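Local structure of pesticidal crystal protein CRY4AA (Bacillus thuringiensis, 2C9K) at residues A[149-154]-A[187-192]; A[116-121]-A[145-150]; A[243-248]-A[253-258]. The protein binds midgut epithelial cells of mosquito larvae and promotes their colloid-osmotic lysis through its toxic part, a helical N-terminal domain followed by two β-rich domains. All coordinates share one frame; numbering follows the deposited sequence.

Contact 1. Residues A[149-154]-A[187-192]; sequences LHLTVL and TKAIED
Leu151 and Leu154 meet Ala189 and Ile190 in a buried, wholly apolar helix-helix contact inside the N-terminal helical bundle of this three-domain delta-endotoxin. Helices 140-164 and 183-208 run close to antiparallel here: the short segments make an angle of 159° between their N-to-C directions, and their axes come within 10.2 Å. That spacing leaves room for one layer of side chains, and the backbones draw nearest at Leu151 and Ala189, where one partner is no more than a methyl group.

Leu151 does most of the work, and it does so with one branch. With CG anti to the carbonyl carbon (chi1 -71°) the side chain heads for the other helix, and chi2 (170°) sets CD2 as the touching branch. There CD2 lodges against the CB of Ala189 at 3.6 Å. The same methyl also reaches the next residue along, standing 3.7 Å from Ile190 CG1 and lying as close to that residue's backbone nitrogen. A single leucine tip therefore packs on two consecutive residues, touching main chain as well as side chain. One helical turn further on, Leu154 comes up to the same alanine, its CD1 lying 4.2 Å from Ala189 CB. The small methyl of Ala189 is thus met by two leucines from one face of helix 140-164, and the touching atoms are all apolar side-chain carbons apart from Ile190 N.

Other elements close around this layer. Leu151 also packs on Tyr193 further along helix 183-208, Leu154 on Leu186 of that helix and on His111 of helix 103-123, and Ile190 on Tyr565 from the C-terminal β-rich region. On its other sides helix 140-164 meets helices 29-37 and 103-123, as befits the central helix of the bundle.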
loop_
_atom_site.group_PDB
_atom_site.type_symbol
_atom_site.label_atom_id
_atom_site.label_comp_id
_atom_site.label_asym_id
_atom_site.label_seq_id
_atom_site.Cartn_x
_atom_site.Cartn_y
_atom_site.Cartn_z
ATOM N N LEU A 149 -4.895 1.530 -16.962
ATOM C CA LEU A 149 -4.622 2.130 -18.263
ATOM C C LEU A 149 -5.909 2.816 -18.695
ATOM O O LEU A 149 -5.907 3.988 -19.091
ATOM C CB LEU A 149 -4.236 1.061 -19.291
ATOM C CG LEU A 149 -2.880 0.407 -19.047
ATOM C CD1 LEU A 149 -2.661 -0.762 -20.001
ATOM C CD2 LEU A 149 -1.808 1.461 -19.203
ATOM N N HIS A 150 -7.013 2.082 -18.596
ATOM C CA HIS A 150 -8.306 2.619 -18.966
ATOM C C HIS A 150 -8.547 3.943 -18.251
ATOM O O HIS A 150 -8.826 4.956 -18.891
ATOM C CB HIS A 150 -9.420 1.633 -18.610
ATOM C CG HIS A 150 -10.760 2.030 -19.146
ATOM N ND1 HIS A 150 -10.924 3.056 -20.051
ATOM C CD2 HIS A 150 -11.998 1.537 -18.911
ATOM C CE1 HIS A 150 -12.204 3.184 -20.347
ATOM N NE2 HIS A 150 -12.875 2.273 -19.668
ATOM N N LEU A 151 -8.431 3.941 -16.926
ATOM C CA LEU A 151 -8.652 5.161 -16.149
ATOM C C LEU A 151 -7.728 6.309 -16.565
ATOM O O LEU A 151 -8.114 7.480 -16.484
ATOM C CB LEU A 151 -8.477 4.879 -14.650
ATOM C CG LEU A 151 -9.562 4.038 -13.966
ATOM C CD1 LEU A 151 -9.127 3.644 -12.566
ATOM C CD2 LEU A 151 -10.864 4.830 -13.922
ATOM N N THR A 152 -6.520 5.976 -17.019
ATOM C CA THR A 152 -5.544 6.993 -17.415
ATOM C C THR A 152 -5.910 7.758 -18.683
ATOM O O THR A 152 -5.703 8.969 -18.760
ATOM C CB THR A 152 -4.143 6.388 -17.599
ATOM O OG1 THR A 152 -3.793 5.628 -16.437
ATOM C CG2 THR A 152 -3.124 7.485 -17.774
ATOM N N VAL A 153 -6.443 7.064 -19.680
ATOM C CA VAL A 153 -6.822 7.744 -20.909
ATOM C C VAL A 153 -8.062 8.592 -20.665
ATOM O O VAL A 153 -8.193 9.673 -21.223
ATOM C CB VAL A 153 -7.091 6.757 -22.060
ATOM C CG1 VAL A 153 -7.685 7.496 -23.246
ATOM C CG2 VAL A 153 -5.788 6.085 -22.476
ATOM N N LEU A 154 -8.974 8.109 -19.832
ATOM C CA LEU A 154 -10.171 8.879 -19.532
ATOM C C LEU A 154 -9.791 10.144 -18.752
ATOM O O LEU A 154 -10.269 11.236 -19.054
ATOM C CB LEU A 154 -11.152 8.032 -18.730
ATOM C CG LEU A 154 -11.792 6.905 -19.536
ATOM C CD1 LEU A 154 -12.593 5.987 -18.623
ATOM C CD2 LEU A 154 -12.687 7.513 -20.605
ATOM N N THR A 187 -15.682 8.999 -13.660
ATOM C CA THR A 187 -16.145 8.775 -12.314
ATOM C C THR A 187 -16.647 7.335 -12.129
ATOM O O THR A 187 -16.086 6.581 -11.340
ATOM C CB THR A 187 -17.252 9.796 -11.988
ATOM O OG1 THR A 187 -16.660 11.099 -11.887
ATOM C CG2 THR A 187 -17.975 9.444 -10.692
ATOM N N LYS A 188 -17.686 6.953 -12.869
ATOM C CA LYS A 188 -18.250 5.608 -12.768
ATOM C C LYS A 188 -17.191 4.519 -12.912
ATOM O O LYS A 188 -17.313 3.450 -12.314
ATOM C CB LYS A 188 -19.331 5.407 -13.834
ATOM C CG LYS A 188 -20.653 4.853 -13.307
ATOM C CD LYS A 188 -21.236 5.772 -12.231
ATOM C CE LYS A 188 -22.715 5.495 -11.957
ATOM N NZ LYS A 188 -23.592 5.798 -13.150
ATOM N N ALA A 189 -16.158 4.791 -13.706
ATOM C CA ALA A 189 -15.072 3.836 -13.925
ATOM C C ALA A 189 -14.191 3.709 -12.676
ATOM O O ALA A 189 -13.697 2.619 -12.361
ATOM C CB ALA A 189 -14.228 4.274 -15.117
ATOM N N ILE A 190 -13.987 4.830 -11.983
ATOM C CA ILE A 190 -13.188 4.853 -10.757
ATOM C C ILE A 190 -13.948 4.067 -9.697
ATOM O O ILE A 190 -13.364 3.292 -8.933
ATOM C CB ILE A 190 -12.978 6.300 -10.230
ATOM C CG1 ILE A 190 -12.003 7.053 -11.134
ATOM C CG2 ILE A 190 -12.480 6.272 -8.797
ATOM C CD1 ILE A 190 -11.841 8.519 -10.776
ATOM N N GLU A 191 -15.260 4.267 -9.664
ATOM C CA GLU A 191 -16.092 3.582 -8.697
ATOM C C GLU A 191 -16.194 2.085 -8.978
ATOM O O GLU A 191 -15.934 1.268 -8.091
ATOM C CB GLU A 191 -17.489 4.198 -8.666
ATOM C CG GLU A 191 -18.405 3.551 -7.636
ATOM C CD GLU A 191 -19.727 4.270 -7.498
ATOM O OE1 GLU A 191 -19.716 5.511 -7.362
ATOM O OE2 GLU A 191 -20.777 3.603 -7.513
ATOM N N ASP A 192 -16.563 1.723 -10.203
ATOM C CA ASP A 192 -16.709 0.315 -10.548
ATOM C C ASP A 192 -15.433 -0.484 -10.404
ATOM O O ASP A 192 -15.431 -1.560 -9.815
ATOM C CB ASP A 192 -17.241 0.165 -11.966
ATOM C CG ASP A 192 -18.663 0.650 -12.101
ATOM O OD1 ASP A 192 -19.339 0.826 -11.061
ATOM O OD2 ASP A 192 -19.110 0.844 -13.253
#

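Contact 2. Residues A[116-121]-A[145-150]; sequences NVIPEL and QAANLH
Ile118 on helix 103-123 packs against Ala146 and Ala147 of helix 140-164, a core contact of the helical bundle that forms the N-terminal domain of the Cry toxins. The two segments run in opposite directions, joined through a connection that includes the short helix 129-137 and the Cys125-Cys132 disulfide. Their closest backbone pair, Ile118 with Ala146, has CA atoms 7.2 Å apart. Such an approach fits the residues used: two alanines on one side take up little room, and a single isoleucine bridges the gap.

Directly after Ile118 comes Pro119, whose nitrogen cannot donate to the preceding turn, and helix 103-123 is kinked there. The proline sits on the exposed side while the isoleucine beside it faces the core. Around the pair, Tyr193 of helix 183-208 touches both Ile118 and Ala147, tying a third helix to the interface, and Val117 also touches Ile73 and Leu74 of helix 64-74.

The long branch of Ile118, CG1 anti to the carbonyl carbon and CD1 extended beyond it (chi2 176°), reaches across with two successive carbons. CG1 meets the methyl of Ala146 at 4.0 Å; the terminal CD1 stays close to that methyl and also reaches the next residue, 3.9 Å from Ala147 N against 4.4 Å from Ala147 CB.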
loop_
_atom_site.group_PDB
_atom_site.type_symbol
_atom_site.label_atom_id
_atom_site.label_comp_id
_atom_site.label_asym_id
_atom_site.label_seq_id
_atom_site.Cartn_x
_atom_site.Cartn_y
_atom_site.Cartn_z
ATOM N N ASN A 116 -14.641 -3.298 -24.020
ATOM C CA ASN A 116 -14.780 -4.664 -24.506
ATOM C C ASN A 116 -13.768 -5.686 -23.975
ATOM O O ASN A 116 -14.149 -6.805 -23.624
ATOM C CB ASN A 116 -14.739 -4.670 -26.045
ATOM C CG ASN A 116 -15.932 -3.959 -26.671
ATOM O OD1 ASN A 116 -17.080 -4.374 -26.502
ATOM N ND2 ASN A 116 -15.661 -2.879 -27.397
ATOM N N VAL A 117 -12.488 -5.317 -23.916
ATOM C CA VAL A 117 -11.453 -6.248 -23.463
ATOM C C VAL A 117 -11.541 -6.655 -21.995
ATOM O O VAL A 117 -11.172 -7.779 -21.634
ATOM C CB VAL A 117 -10.026 -5.699 -23.731
ATOM C CG1 VAL A 117 -9.633 -4.678 -22.673
ATOM C CG2 VAL A 117 -9.036 -6.846 -23.757
ATOM N N ILE A 118 -12.016 -5.754 -21.143
ATOM C CA ILE A 118 -12.132 -6.088 -19.731
ATOM C C ILE A 118 -13.307 -7.039 -19.491
ATOM O O ILE A 118 -13.162 -8.037 -18.784
ATOM C CB ILE A 118 -12.242 -4.818 -18.865
ATOM C CG1 ILE A 118 -10.857 -4.171 -18.752
ATOM C CG2 ILE A 118 -12.790 -5.157 -17.494
ATOM C CD1 ILE A 118 -10.838 -2.865 -18.006
ATOM N N PRO A 119 -14.486 -6.751 -20.072
ATOM C CA PRO A 119 -15.583 -7.690 -19.831
ATOM C C PRO A 119 -15.236 -9.032 -20.473
ATOM O O PRO A 119 -15.562 -10.095 -19.944
ATOM C CB PRO A 119 -16.771 -7.008 -20.494
ATOM C CG PRO A 119 -16.464 -5.560 -20.302
ATOM C CD PRO A 119 -14.994 -5.503 -20.666
ATOM N N GLU A 120 -14.555 -8.975 -21.613
ATOM C CA GLU A 120 -14.144 -10.190 -22.315
ATOM C C GLU A 120 -13.335 -11.028 -21.327
ATOM O O GLU A 120 -13.659 -12.188 -21.056
ATOM C CB GLU A 120 -13.271 -9.835 -23.521
ATOM C CG GLU A 120 -13.136 -10.938 -24.558
ATOM C CD GLU A 120 -12.287 -10.514 -25.755
ATOM O OE1 GLU A 120 -12.429 -9.349 -26.211
ATOM O OE2 GLU A 120 -11.489 -11.348 -26.245
ATOM N N LEU A 121 -12.288 -10.411 -20.786
ATOM C CA LEU A 121 -11.408 -11.052 -19.821
ATOM C C LEU A 121 -12.192 -11.780 -18.741
ATOM O O LEU A 121 -12.031 -12.986 -18.551
ATOM C CB LEU A 121 -10.504 -10.009 -19.167
ATOM C CG LEU A 121 -9.605 -10.526 -18.045
ATOM C CD1 LEU A 121 -8.639 -11.541 -18.616
ATOM C CD2 LEU A 121 -8.861 -9.374 -17.401
ATOM N N GLN A 145 -4.079 -3.801 -14.058
ATOM C CA GLN A 145 -3.292 -3.034 -15.014
ATOM C C GLN A 145 -4.177 -2.505 -16.139
ATOM O O GLN A 145 -4.047 -1.353 -16.551
ATOM C CB GLN A 145 -2.169 -3.891 -15.592
ATOM C CG GLN A 145 -1.042 -4.177 -14.614
ATOM C CD GLN A 145 -0.410 -2.908 -14.069
ATOM O OE1 GLN A 145 -0.271 -1.920 -14.786
ATOM N NE2 GLN A 145 -0.014 -2.934 -12.800
ATOM N N ALA A 146 -5.083 -3.346 -16.627
ATOM C CA ALA A 146 -5.994 -2.946 -17.696
ATOM C C ALA A 146 -6.859 -1.765 -17.262
ATOM O O ALA A 146 -6.899 -0.738 -17.939
ATOM C CB ALA A 146 -6.882 -4.115 -18.101
ATOM N N ALA A 147 -7.550 -1.909 -16.134
ATOM C CA ALA A 147 -8.417 -0.842 -15.625
ATOM C C ALA A 147 -7.670 0.468 -15.396
ATOM O O ALA A 147 -8.207 1.545 -15.660
ATOM C CB ALA A 147 -9.092 -1.286 -14.331
ATOM N N ASN A 148 -6.436 0.379 -14.905
ATOM C CA ASN A 148 -5.648 1.573 -14.651
ATOM C C ASN A 148 -5.356 2.280 -15.967
ATOM O O ASN A 148 -5.543 3.491 -16.083
ATOM C CB ASN A 148 -4.345 1.216 -13.927
ATOM C CG ASN A 148 -3.479 2.437 -13.640
ATOM O OD1 ASN A 148 -2.386 2.581 -14.192
ATOM N ND2 ASN A 148 -3.965 3.321 -12.775
ATOM N N LEU A 149 -4.895 1.530 -16.962
ATOM C CA LEU A 149 -4.622 2.130 -18.263
ATOM C C LEU A 149 -5.909 2.816 -18.695
ATOM O O LEU A 149 -5.907 3.988 -19.091
ATOM C CB LEU A 149 -4.236 1.061 -19.291
ATOM C CG LEU A 149 -2.880 0.407 -19.047
ATOM C CD1 LEU A 149 -2.661 -0.762 -20.001
ATOM C CD2 LEU A 149 -1.808 1.461 -19.203
ATOM N N HIS A 150 -7.013 2.082 -18.596
ATOM C CA HIS A 150 -8.306 2.619 -18.966
ATOM C C HIS A 150 -8.547 3.943 -18.251
ATOM O O HIS A 150 -8.826 4.956 -18.891
ATOM C CB HIS A 150 -9.420 1.633 -18.610
ATOM C CG HIS A 150 -10.760 2.030 -19.146
ATOM N ND1 HIS A 150 -10.924 3.056 -20.051
ATOM C CD2 HIS A 150 -11.998 1.537 -18.911
ATOM C CE1 HIS A 150 -12.204 3.184 -20.347
ATOM N NE2 HIS A 150 -12.875 2.273 -19.668
#

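Contact 3. Residues A[243-248]-A[253-258]; sequences FPNYDV and IGVQSE
The carboxamide of Asn245 is the flat group that reaches across to Ser257, and it does so with its oxygen end. OD1 lies anti to CA (chi2 178°), on the outer end of the amide, where it accepts a weak hydrogen bond from the hydroxyl: Ser257 OG stands 3.4 Å from Asn245 OD1. The side chain of neighbouring Tyr246 leaves the backbone away from the partner segment. At its ring edge, in the ring plane, lies CD2 of Phe243, and Phe17 meets it edge-to-face.

Below the amide, the aliphatic root of the same asparagine is used as well. Asn245 CB packs on Val255, with CG2 of the valine 4.3 Å away. One residue thus serves two partners, Val255 at its base and Ser257 at its tip, both directed toward it from the same side of the extended chain, while Gln256 between them turns away. The contact is small and buried, and its polar link is a single weak, long bond.

The 3-10 turn is what presents Asn245. Residues 243-246 coil tightly, Tyr246 N bonding to Phe243 O at 2.8 Å, and the chain then bends through an inverse gamma turn centred on Asp247. The Asp247 carboxylate is itself held by Tyr183 and by the backbone of Lys250.

Here the chain leaves the helical domain for the β-rich part of the toxin. Strand 255-256 pairs in parallel with strand 471-475, through backbone bonds of Gln256 to Thr471 and Gln473, and the side chains of Asn245 and Ser257 both touch Gln473. Behind the turn, Phe243 packs on helix 140-164 and Tyr246 on Ile190 of helix 183-208, so the segment lies between the bundle and the sheet.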
loop_
_atom_site.group_PDB
_atom_site.type_symbol
_atom_site.label_atom_id
_atom_site.label_comp_id
_atom_site.label_asym_id
_atom_site.label_seq_id
_atom_site.Cartn_x
_atom_site.Cartn_y
_atom_site.Cartn_z
ATOM N N PHE A 243 -6.502 5.394 -7.568
ATOM C CA PHE A 243 -7.552 5.664 -8.555
ATOM C C PHE A 243 -8.336 6.961 -8.328
ATOM O O PHE A 243 -8.667 7.676 -9.282
ATOM C CB PHE A 243 -8.523 4.483 -8.613
ATOM C CG PHE A 243 -7.991 3.279 -9.365
ATOM C CD1 PHE A 243 -8.664 2.058 -9.311
ATOM C CD2 PHE A 243 -6.849 3.375 -10.153
ATOM C CE1 PHE A 243 -8.211 0.960 -10.027
ATOM C CE2 PHE A 243 -6.389 2.277 -10.873
ATOM C CZ PHE A 243 -7.070 1.069 -10.811
ATOM N N PRO A 244 -8.634 7.290 -7.062
ATOM C CA PRO A 244 -9.385 8.516 -6.788
ATOM C C PRO A 244 -8.671 9.754 -7.280
ATOM O O PRO A 244 -9.286 10.788 -7.474
ATOM C CB PRO A 244 -9.530 8.497 -5.270
ATOM C CG PRO A 244 -9.541 7.034 -4.953
ATOM C CD PRO A 244 -8.416 6.530 -5.821
ATOM N N ASN A 245 -7.366 9.650 -7.469
ATOM C CA ASN A 245 -6.585 10.786 -7.944
ATOM C C ASN A 245 -6.927 11.067 -9.402
ATOM O O ASN A 245 -6.692 12.166 -9.902
ATOM C CB ASN A 245 -5.088 10.496 -7.815
ATOM C CG ASN A 245 -4.659 10.233 -6.378
ATOM O OD1 ASN A 245 -3.488 9.950 -6.116
ATOM N ND2 ASN A 245 -5.602 10.325 -5.441
ATOM N N TYR A 246 -7.479 10.068 -10.086
ATOM C CA TYR A 246 -7.848 10.234 -11.483
ATOM C C TYR A 246 -9.101 11.089 -11.617
ATOM O O TYR A 246 -9.463 11.475 -12.727
ATOM C CB TYR A 246 -8.086 8.878 -12.152
ATOM C CG TYR A 246 -6.826 8.080 -12.443
ATOM C CD1 TYR A 246 -5.810 8.602 -13.251
ATOM C CD2 TYR A 246 -6.647 6.801 -11.918
ATOM C CE1 TYR A 246 -4.647 7.870 -13.524
ATOM C CE2 TYR A 246 -5.490 6.065 -12.189
ATOM C CZ TYR A 246 -4.495 6.606 -12.988
ATOM O OH TYR A 246 -3.340 5.892 -13.219
ATOM N N ASP A 247 -9.763 11.383 -10.497
ATOM C CA ASP A 247 -10.979 12.196 -10.519
ATOM C C ASP A 247 -10.624 13.654 -10.741
ATOM O O ASP A 247 -10.477 14.425 -9.793
ATOM C CB ASP A 247 -11.757 12.045 -9.206
ATOM C CG ASP A 247 -13.073 12.838 -9.193
ATOM O OD1 ASP A 247 -14.037 12.385 -8.536
ATOM O OD2 ASP A 247 -13.149 13.917 -9.819
ATOM N N VAL A 248 -10.483 14.023 -12.006
ATOM C CA VAL A 248 -10.142 15.381 -12.385
ATOM C C VAL A 248 -10.992 16.413 -11.659
ATOM O O VAL A 248 -10.579 17.556 -11.473
ATOM C CB VAL A 248 -10.316 15.572 -13.889
ATOM C CG1 VAL A 248 -10.068 17.021 -14.257
ATOM C CG2 VAL A 248 -9.381 14.639 -14.627
ATOM N N ILE A 253 -5.415 20.186 -10.032
ATOM C CA ILE A 253 -4.019 20.518 -10.275
ATOM C C ILE A 253 -2.933 19.507 -9.891
ATOM O O ILE A 253 -1.753 19.853 -9.900
ATOM C CB ILE A 253 -3.695 21.854 -9.587
ATOM C CG1 ILE A 253 -3.702 21.669 -8.066
ATOM C CG2 ILE A 253 -4.750 22.890 -9.963
ATOM C CD1 ILE A 253 -3.372 22.922 -7.288
ATOM N N GLY A 254 -3.296 18.273 -9.566
ATOM C CA GLY A 254 -2.267 17.315 -9.195
ATOM C C GLY A 254 -2.363 16.938 -7.731
ATOM O O GLY A 254 -2.978 17.658 -6.945
ATOM N N VAL A 255 -1.754 15.818 -7.352
ATOM C CA VAL A 255 -1.831 15.360 -5.970
ATOM C C VAL A 255 -0.644 14.545 -5.535
ATOM O O VAL A 255 -0.159 13.704 -6.284
ATOM C CB VAL A 255 -3.019 14.409 -5.735
ATOM C CG1 VAL A 255 -3.581 14.626 -4.337
ATOM C CG2 VAL A 255 -4.058 14.566 -6.823
ATOM N N GLN A 256 -0.205 14.763 -4.304
ATOM C CA GLN A 256 0.891 13.984 -3.753
ATOM C C GLN A 256 0.249 13.090 -2.694
ATOM O O GLN A 256 -0.253 13.576 -1.685
ATOM C CB GLN A 256 1.947 14.893 -3.122
ATOM C CG GLN A 256 3.184 14.159 -2.631
ATOM C CD GLN A 256 3.809 13.291 -3.711
ATOM O OE1 GLN A 256 3.254 12.259 -4.103
ATOM N NE2 GLN A 256 4.972 13.708 -4.203
ATOM N N SER A 257 0.239 11.785 -2.932
ATOM C CA SER A 257 -0.365 10.865 -1.983
ATOM C C SER A 257 0.627 9.794 -1.563
ATOM O O SER A 257 1.697 9.681 -2.151
ATOM C CB SER A 257 -1.589 10.206 -2.613
ATOM O OG SER A 257 -1.200 9.379 -3.685
ATOM N N GLU A 258 0.268 9.015 -0.545
ATOM C CA GLU A 258 1.136 7.949 -0.058
ATOM C C GLU A 258 0.342 6.715 0.370
ATOM O O GLU A 258 -0.867 6.777 0.566
ATOM C CB GLU A 258 2.001 8.465 1.099
ATOM C CG GLU A 258 1.241 8.958 2.333
ATOM C CD GLU A 258 2.137 9.749 3.304
ATOM O OE1 GLU A 258 1.796 9.842 4.502
ATOM O OE2 GLU A 258 3.177 10.294 2.868
#

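In the fold
All three contacts are buried, but they belong to different layers. Contacts 1 and 2 share helix 140-164 and use two of its sides, one for helix 183-208 and the other for helix 103-123; both are purely apolar, with small alanines facing longer branched side chains. Contact 3 lies at the margin of the bundle, where helix gives way to strand, and adds a weak polar bond to its packing. It also touches the other two: Phe243 packs on Leu151 of contact 1, while the hydroxyl of Tyr246 probably bonds to Asn148 from the 145-150 segment. In this way the residues leading into the β-rich part rest directly on helix 140-164.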